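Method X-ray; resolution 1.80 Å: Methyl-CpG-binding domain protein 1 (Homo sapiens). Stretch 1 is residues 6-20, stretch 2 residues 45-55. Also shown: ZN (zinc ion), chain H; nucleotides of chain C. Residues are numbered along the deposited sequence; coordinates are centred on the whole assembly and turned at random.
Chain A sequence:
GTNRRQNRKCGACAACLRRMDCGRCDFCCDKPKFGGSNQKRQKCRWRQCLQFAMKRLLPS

Stretch 1 (6-20) QNRKCGACAACLRRM
Stretch 2 (45-55) RWRQCLQFAMK

What joins two stretches that are mostly loop? A zinc ion does: ZN lies 2.3 Å from Cys10 SG, 2.3 Å from Cys13 SG, 2.4 Å from Cys16 SG and 2.3 Å from Cys49 SG, with chi1 p, p, m and t in that order. The stretches run in roughly opposite directions, with uneven spacing: CA of Arg8 lies 5.0 Å from CA of Phe52, CA of Cys13 6.5 Å from CA of Leu50, and CA of Ala15 4.3 Å from CA of Arg47. Thiolates also accept backbone NH groups across the contact, Cys10 N to Cys49 SG at 3.4 Å and Leu50 N to Cys13 SG at 3.5 Å; Cys13 SG further caps the weakly bonded helix near 14-17 through Cys16 N (3.4 Å).

How does Phe52 cover so much surface? Its CA-to-CB bond points toward stretch 1, and with chi1 m and chi2 -17° the ring lays one face against Cys10 CB, 4.0 Å from the ring centroid, a CH-pi contact. Asn7 ND2 comes to 3.4 Å from Phe52 CE2, Lys9 C to 3.5 Å from Phe52 CD2, and Arg8 C lies at the ring edge.

Why does Arg8 matter to both protein and DNA? With chi1 m, chi2 m and chi3 t, its NH1 donates to Phe52 O at 3.0 Å. A different guanidinium edge gives NE and NH2 to OP2 of DG7 of chain C, at 2.9 and 2.7 Å, pairing positive charge with phosphate. A water donates to Arg8 O (2.7 Å) and accepts from Cys49 N (2.9 Å).

What does Arg47 do at the other end? From the 3-10 segment 45-47, its side chain (chi1 m, chi2 t, chi3 p) reaches residues 18-20, with Arg19 C and Met20 C over one guanidinium face and a weak hydrogen bond from NH1 to Arg18 O at 3.5 Å. Nearby, Ala15 points its CB toward stretch 2, 3.0 Å from Gln48 O, while Ala15 CA sits 3.4 Å from Trp46 O in a CA-H...O contact.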

# COMPACT_ATOMS: atom_id res chain seq x y z
N GLN A 6 6.33 -0.59 14.49
CA GLN A 6 6.00 0.83 14.41
C GLN A 6 4.59 0.86 13.81
O GLN A 6 4.33 0.20 12.79
CB GLN A 6 6.97 1.58 13.44
CG GLN A 6 8.49 1.54 13.75
CD GLN A 6 9.00 2.69 14.63
OE1 GLN A 6 8.38 3.76 14.72
NE2 GLN A 6 10.16 2.46 15.27
N ASN A 7 3.67 1.63 14.40
CA ASN A 7 2.33 1.86 13.81
C ASN A 7 2.47 2.50 12.47
O ASN A 7 3.11 3.56 12.37
CB ASN A 7 1.50 2.80 14.71
CG ASN A 7 0.12 3.11 14.12
OD1 ASN A 7 -0.38 2.39 13.25
ND2 ASN A 7 -0.49 4.17 14.62
N ARG A 8 1.86 1.87 11.44
CA ARG A 8 1.83 2.46 10.07
C ARG A 8 0.44 2.92 9.55
O ARG A 8 0.34 3.24 8.37
CB ARG A 8 2.46 1.53 9.05
CG ARG A 8 3.86 1.08 9.39
CD ARG A 8 4.87 2.20 9.24
NE ARG A 8 6.20 1.76 9.63
CZ ARG A 8 7.31 2.49 9.53
NH1 ARG A 8 7.27 3.71 9.02
NH2 ARG A 8 8.49 1.98 9.91
N LYS A 9 -0.60 2.97 10.40
CA LYS A 9 -1.90 3.58 10.01
C LYS A 9 -2.22 4.69 10.97
O LYS A 9 -2.33 4.48 12.17
CB LYS A 9 -3.05 2.58 9.99
CG LYS A 9 -2.80 1.31 9.17
CD LYS A 9 -4.10 0.79 8.54
CE LYS A 9 -3.99 -0.68 8.15
N CYS A 10 -2.34 5.90 10.43
CA CYS A 10 -2.83 7.05 11.22
C CYS A 10 -4.34 6.92 11.38
O CYS A 10 -4.95 7.41 12.36
CB CYS A 10 -2.47 8.34 10.53
SG CYS A 10 -3.58 8.80 9.18
N GLY A 11 -4.95 6.31 10.37
CA GLY A 11 -6.33 5.89 10.40
C GLY A 11 -7.30 6.91 9.90
O GLY A 11 -8.47 6.60 9.81
N ALA A 12 -6.83 8.12 9.55
CA ALA A 12 -7.70 9.27 9.25
C ALA A 12 -7.19 10.07 8.04
O ALA A 12 -7.43 11.27 7.94
CB ALA A 12 -7.77 10.16 10.47
N CYS A 13 -6.46 9.41 7.14
CA CYS A 13 -6.04 9.99 5.87
C CYS A 13 -6.73 9.16 4.80
O CYS A 13 -7.32 8.10 5.08
CB CYS A 13 -4.52 9.99 5.75
SG CYS A 13 -3.73 8.39 5.45
N ALA A 14 -6.68 9.65 3.55
CA ALA A 14 -7.49 9.05 2.47
C ALA A 14 -6.93 7.69 2.14
O ALA A 14 -7.66 6.81 1.75
CB ALA A 14 -7.52 9.94 1.23
N ALA A 15 -5.62 7.53 2.31
CA ALA A 15 -5.00 6.18 2.18
C ALA A 15 -5.48 5.17 3.23
O ALA A 15 -5.83 4.03 2.89
CB ALA A 15 -3.48 6.27 2.21
N CYS A 16 -5.50 5.59 4.51
CA CYS A 16 -5.92 4.65 5.58
C CYS A 16 -7.42 4.41 5.45
O CYS A 16 -7.84 3.31 5.65
CB CYS A 16 -5.60 5.18 6.98
SG CYS A 16 -3.84 5.20 7.42
N LEU A 17 -8.22 5.44 5.10
CA LEU A 17 -9.69 5.23 4.91
C LEU A 17 -10.07 4.28 3.71
O LEU A 17 -11.18 3.74 3.67
CB LEU A 17 -10.44 6.59 4.79
N ARG A 18 -9.17 4.11 2.75
CA ARG A 18 -9.45 3.28 1.56
C ARG A 18 -9.77 1.79 1.93
O ARG A 18 -9.13 1.21 2.77
CB ARG A 18 -8.26 3.33 0.60
CG ARG A 18 -8.67 3.11 -0.85
CD ARG A 18 -7.54 2.46 -1.65
NE ARG A 18 -7.93 2.21 -3.05
CZ ARG A 18 -8.09 3.15 -3.98
NH1 ARG A 18 -8.44 2.78 -5.22
NH2 ARG A 18 -7.90 4.46 -3.72
N ARG A 19 -10.76 1.23 1.25
CA ARG A 19 -11.37 -0.04 1.66
C ARG A 19 -10.65 -1.26 1.06
O ARG A 19 -10.31 -2.18 1.79
CB ARG A 19 -12.89 -0.03 1.31
N MET A 20 -10.38 -1.23 -0.24
CA MET A 20 -9.89 -2.36 -1.00
C MET A 20 -8.59 -2.02 -1.72
O MET A 20 -8.28 -0.82 -1.97
CB MET A 20 -10.93 -2.77 -2.04
N ARG A 45 -0.05 0.84 -3.17
CA ARG A 45 0.46 2.25 -3.16
C ARG A 45 -0.58 3.27 -2.59
O ARG A 45 -0.23 4.22 -1.84
CB ARG A 45 0.75 2.71 -4.55
CG ARG A 45 2.00 2.17 -5.16
CD ARG A 45 3.24 2.82 -4.57
NE ARG A 45 4.43 2.29 -5.24
CZ ARG A 45 5.68 2.66 -5.01
NH1 ARG A 45 5.99 3.58 -4.08
NH2 ARG A 45 6.65 2.09 -5.73
N TRP A 46 -1.84 3.04 -2.97
CA TRP A 46 -2.99 3.96 -2.60
C TRP A 46 -3.54 3.72 -1.17
O TRP A 46 -4.42 4.46 -0.72
CB TRP A 46 -4.10 3.83 -3.65
CG TRP A 46 -3.57 4.22 -4.93
CD1 TRP A 46 -3.28 3.41 -6.00
CD2 TRP A 46 -3.15 5.53 -5.29
NE1 TRP A 46 -2.69 4.13 -6.98
CE2 TRP A 46 -2.59 5.44 -6.58
CE3 TRP A 46 -3.18 6.77 -4.63
CZ2 TRP A 46 -2.10 6.59 -7.28
CZ3 TRP A 46 -2.69 7.94 -5.34
CH2 TRP A 46 -2.15 7.82 -6.63
N ARG A 47 -3.00 2.69 -0.46
CA ARG A 47 -3.26 2.44 0.94
C ARG A 47 -2.08 2.74 1.85
O ARG A 47 -2.12 2.46 3.04
CB ARG A 47 -3.77 1.01 1.11
CG ARG A 47 -4.94 0.65 0.17
CD ARG A 47 -5.39 -0.79 0.32
NE ARG A 47 -6.32 -0.94 1.41
CZ ARG A 47 -6.92 -2.07 1.80
NH1 ARG A 47 -7.84 -2.04 2.80
NH2 ARG A 47 -6.70 -3.21 1.18
N GLN A 48 -0.98 3.27 1.30
CA GLN A 48 0.17 3.69 2.11
C GLN A 48 -0.17 4.98 2.88
O GLN A 48 -0.50 6.03 2.26
CB GLN A 48 1.37 3.88 1.22
CG GLN A 48 1.76 2.58 0.55
CD GLN A 48 2.59 1.66 1.53
OE1 GLN A 48 2.92 2.11 2.65
NE2 GLN A 48 2.89 0.42 1.11
N CYS A 49 -0.11 4.89 4.20
CA CYS A 49 -0.46 6.04 5.05
C CYS A 49 0.34 7.31 4.75
O CYS A 49 1.58 7.29 4.72
CB CYS A 49 -0.25 5.67 6.50
SG CYS A 49 -0.75 7.04 7.59
N LEU A 50 -0.38 8.43 4.58
CA LEU A 50 0.26 9.70 4.22
C LEU A 50 1.07 10.35 5.37
O LEU A 50 1.85 11.31 5.12
CB LEU A 50 -0.83 10.72 3.70
CG LEU A 50 -1.67 10.19 2.52
CD1 LEU A 50 -2.83 11.07 2.17
CD2 LEU A 50 -0.77 9.95 1.31
N GLN A 51 0.84 9.91 6.61
CA GLN A 51 1.55 10.43 7.79
C GLN A 51 2.65 9.42 8.26
O GLN A 51 3.79 9.81 8.61
CB GLN A 51 0.55 10.73 8.92
CG GLN A 51 -0.44 11.88 8.67
N PHE A 52 2.32 8.12 8.25
CA PHE A 52 3.20 7.10 8.90
C PHE A 52 4.01 6.23 7.96
O PHE A 52 4.99 5.63 8.41
CB PHE A 52 2.40 6.21 9.88
CG PHE A 52 1.72 6.95 11.01
CD1 PHE A 52 2.05 8.27 11.38
CD2 PHE A 52 0.75 6.29 11.77
CE1 PHE A 52 1.41 8.91 12.41
CE2 PHE A 52 0.12 6.94 12.82
CZ PHE A 52 0.44 8.24 13.15
N ALA A 53 3.66 6.15 6.67
CA ALA A 53 4.40 5.24 5.76
C ALA A 53 5.69 5.86 5.43
O ALA A 53 5.78 7.08 5.33
CB ALA A 53 3.65 4.94 4.51
N MET A 54 6.71 5.04 5.28
CA MET A 54 7.94 5.47 4.72
C MET A 54 7.64 6.16 3.38
O MET A 54 6.79 5.71 2.60
CB MET A 54 8.85 4.27 4.51
CG MET A 54 9.40 3.62 5.81
SD MET A 54 10.79 2.56 5.46
CE MET A 54 9.99 1.12 4.78
N LYS A 55 8.36 7.25 3.10
CA LYS A 55 7.99 8.12 1.99
C LYS A 55 8.21 7.45 0.69
O LYS A 55 7.47 7.71 -0.26
CB LYS A 55 8.74 9.46 2.04
CG LYS A 55 8.49 10.27 3.29
CD LYS A 55 7.01 10.66 3.49
CE LYS A 55 6.80 11.42 4.79
NZ LYS A 55 5.36 11.44 5.12
ZN ZN H . -3.03 7.42 7.45
P DG C 7 7.83 -1.85 11.24
OP1 DG C 7 7.76 -1.98 12.71
OP2 DG C 7 7.63 -0.51 10.60
O5' DG C 7 9.22 -2.35 10.74
C5' DG C 7 9.72 -3.54 11.32
C4' DG C 7 11.10 -3.80 10.78
O4' DG C 7 10.99 -4.26 9.41
C3' DG C 7 12.01 -2.58 10.75
O3' DG C 7 13.26 -3.16 11.09
C2' DG C 7 12.00 -2.16 9.29
C1' DG C 7 11.86 -3.50 8.59
N9 DG C 7 11.29 -3.49 7.27
C8 DG C 7 10.28 -2.67 6.81
N7 DG C 7 9.90 -2.96 5.59
C5 DG C 7 10.69 -4.06 5.24
C6 DG C 7 10.77 -4.78 4.02
O6 DG C 7 10.11 -4.62 2.99
N1 DG C 7 11.71 -5.81 4.09
C2 DG C 7 12.51 -6.07 5.18
N2 DG C 7 13.37 -7.10 5.05
N3 DG C 7 12.47 -5.38 6.31
C4 DG C 7 11.54 -4.40 6.27
O HOH W 1 0.96 2.70 5.79